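Local coordinates for ribonuclease E (Escherichia coli, PDB 5OHG), which cleaves RNA as an endoribonuclease and, through its disordered C-terminal region, probably scaffolds the RNA degradosome, at residues 14-19 with 23-28. Sequence-based numbering, arbitrary orientation.
Sequences MPLTVA and PELASG
Met-14 and Leu-25 meet tip to tip and show how a peptide with very little secondary structure can still gather an apolar patch. CG of Met-14 lies anti to the backbone N (chi1 -159°) and the chain runs on extended before bending at the sulfur, which brings CE to 3.5 Å from CD2 of Leu-25. The same methyl is 3.8 Å from Leu-25 CB, and Met-14 CB, CG and SD all line CD2, SD at 3.9 Å. With its own CG anti to N, Leu-25 points CD2 at the Met-14 side chain, and that methyl lies against it from CB through CE. Leu-16 crosses obliquely beside it, its CD1 reaching both Leu-25 CD2 and the CB of Ala-26, each at 4.2 Å. The two alanines finish the row, Ala-19 CB and Ala-26 CB touching at 3.6 Å, where the two backbones approach most closely.

No hydrogen bond spans the two segments. Although Ala-19 O comes within 3.3 Å of Pro-23 N, the proline nitrogen has no hydrogen to offer. Within 23-28, Ser-27 N bonds Pro-23 O at 2.8 Å. Ser-22 OG, just before the helix, accepts a hydrogen bond from Leu-25 N.

Two further chains, each of another protein, add to the burial. One packs apolar side chains on Leu-16, Ala-19 and Ala-26 and takes Ala-19 N with an acidic side chain, while the other lays its backbone against Met-14 and forms a salt bridge from a basic side chain to Glu-24 OE2. This agrees with a short linear segment that probably becomes ordered on its partner. In the peptide itself, an irregular run folds back on the one short helix 23-27. Gly-28, the first residue past that helix, has positive phi (85°), and its N bonds back to Leu-25 O and, weakly, to Glu-24 O, a Schellman motif.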
loop_
_atom_site.group_PDB
_atom_site.type_symbol
_atom_site.label_atom_id
_atom_site.label_comp_id
_atom_site.label_asym_id
_atom_site.label_seq_id
_atom_site.Cartn_x
_atom_site.Cartn_y
_atom_site.Cartn_z
ATOM N N MET C 14 7.894 8.497 24.100
ATOM C CA MET C 14 8.423 7.527 23.139
ATOM C C MET C 14 9.303 8.260 22.130
ATOM O O MET C 14 8.939 8.423 20.960
ATOM C CB MET C 14 7.278 6.774 22.457
ATOM C CG MET C 14 7.633 5.431 21.824
ATOM S SD MET C 14 6.123 4.559 21.304
ATOM C CE MET C 14 6.495 4.126 19.595
ATOM N N PRO C 15 10.473 8.735 22.559
ATOM C CA PRO C 15 11.357 9.436 21.619
ATOM C C PRO C 15 11.933 8.453 20.612
ATOM O O PRO C 15 12.446 7.394 20.983
ATOM C CB PRO C 15 12.443 10.023 22.526
ATOM C CG PRO C 15 12.491 9.067 23.693
ATOM C CD PRO C 15 11.062 8.653 23.914
ATOM N N LEU C 16 11.821 8.792 19.333
ATOM C CA LEU C 16 12.485 8.041 18.279
ATOM C C LEU C 16 13.754 8.779 17.871
ATOM O O LEU C 16 13.726 9.996 17.655
ATOM C CB LEU C 16 11.563 7.854 17.074
ATOM C CG LEU C 16 10.150 7.345 17.373
ATOM C CD1 LEU C 16 9.309 7.357 16.105
ATOM C CD2 LEU C 16 10.128 5.942 18.020
ATOM N N THR C 17 14.868 8.054 17.781
ATOM C CA THR C 17 16.087 8.675 17.265
ATOM C C THR C 17 15.939 8.995 15.782
ATOM O O THR C 17 16.291 10.094 15.334
ATOM C CB THR C 17 17.290 7.765 17.498
ATOM O OG1 THR C 17 17.088 6.530 16.796
ATOM C CG2 THR C 17 17.465 7.484 18.985
ATOM N N VAL C 18 15.418 8.037 15.007
ATOM C CA VAL C 18 15.008 8.230 13.621
ATOM C C VAL C 18 13.593 7.673 13.482
ATOM O O VAL C 18 13.164 6.817 14.263
ATOM C CB VAL C 18 15.973 7.543 12.619
ATOM C CG1 VAL C 18 17.348 8.215 12.640
ATOM C CG2 VAL C 18 16.102 6.044 12.915
ATOM N N ALA C 19 12.855 8.169 12.472
ATOM C CA ALA C 19 11.446 7.794 12.362
ATOM C C ALA C 19 11.242 6.315 12.046
ATOM O O ALA C 19 10.174 5.776 12.369
ATOM C CB ALA C 19 10.722 8.632 11.307
ATOM N N PRO C 23 7.830 3.400 12.355
ATOM C CA PRO C 23 7.060 4.041 11.278
ATOM C C PRO C 23 5.624 4.343 11.682
ATOM O O PRO C 23 5.078 5.388 11.308
ATOM C CB PRO C 23 7.141 3.013 10.137
ATOM C CG PRO C 23 8.381 2.191 10.453
ATOM C CD PRO C 23 8.436 2.119 11.941
ATOM N N GLU C 24 5.008 3.457 12.465
ATOM C CA GLU C 24 3.603 3.625 12.838
ATOM C C GLU C 24 3.397 4.892 13.669
ATOM O O GLU C 24 2.509 5.703 13.366
ATOM C CB GLU C 24 3.117 2.381 13.590
ATOM C CG GLU C 24 3.016 1.127 12.711
ATOM C CD GLU C 24 4.367 0.464 12.462
ATOM O OE1 GLU C 24 5.369 0.832 13.128
ATOM O OE2 GLU C 24 4.424 -0.436 11.596
ATOM N N LEU C 25 4.237 5.100 14.695
ATOM C CA LEU C 25 4.137 6.309 15.515
ATOM C C LEU C 25 4.422 7.566 14.692
ATOM O O LEU C 25 3.665 8.550 14.747
ATOM C CB LEU C 25 5.091 6.226 16.715
ATOM C CG LEU C 25 4.857 7.288 17.806
ATOM C CD1 LEU C 25 3.628 6.959 18.678
ATOM C CD2 LEU C 25 6.058 7.509 18.689
ATOM N N ALA C 26 5.511 7.547 13.914
ATOM C CA ALA C 26 5.930 8.730 13.158
ATOM C C ALA C 26 4.914 9.106 12.080
ATOM O O ALA C 26 4.630 10.297 11.863
ATOM C CB ALA C 26 7.312 8.477 12.535
ATOM N N SER C 27 4.363 8.109 11.383
ATOM C CA SER C 27 3.355 8.403 10.366
ATOM C C SER C 27 1.994 8.759 10.956
ATOM O O SER C 27 1.143 9.283 10.235
ATOM C CB SER C 27 3.213 7.217 9.407
ATOM O OG SER C 27 2.232 7.494 8.423
ATOM N N GLY C 28 1.770 8.512 12.242
ATOM C CA GLY C 28 0.498 8.855 12.853
ATOM C C GLY C 28 -0.576 7.806 12.673
ATOM O O GLY C 28 -1.756 8.149 12.552
#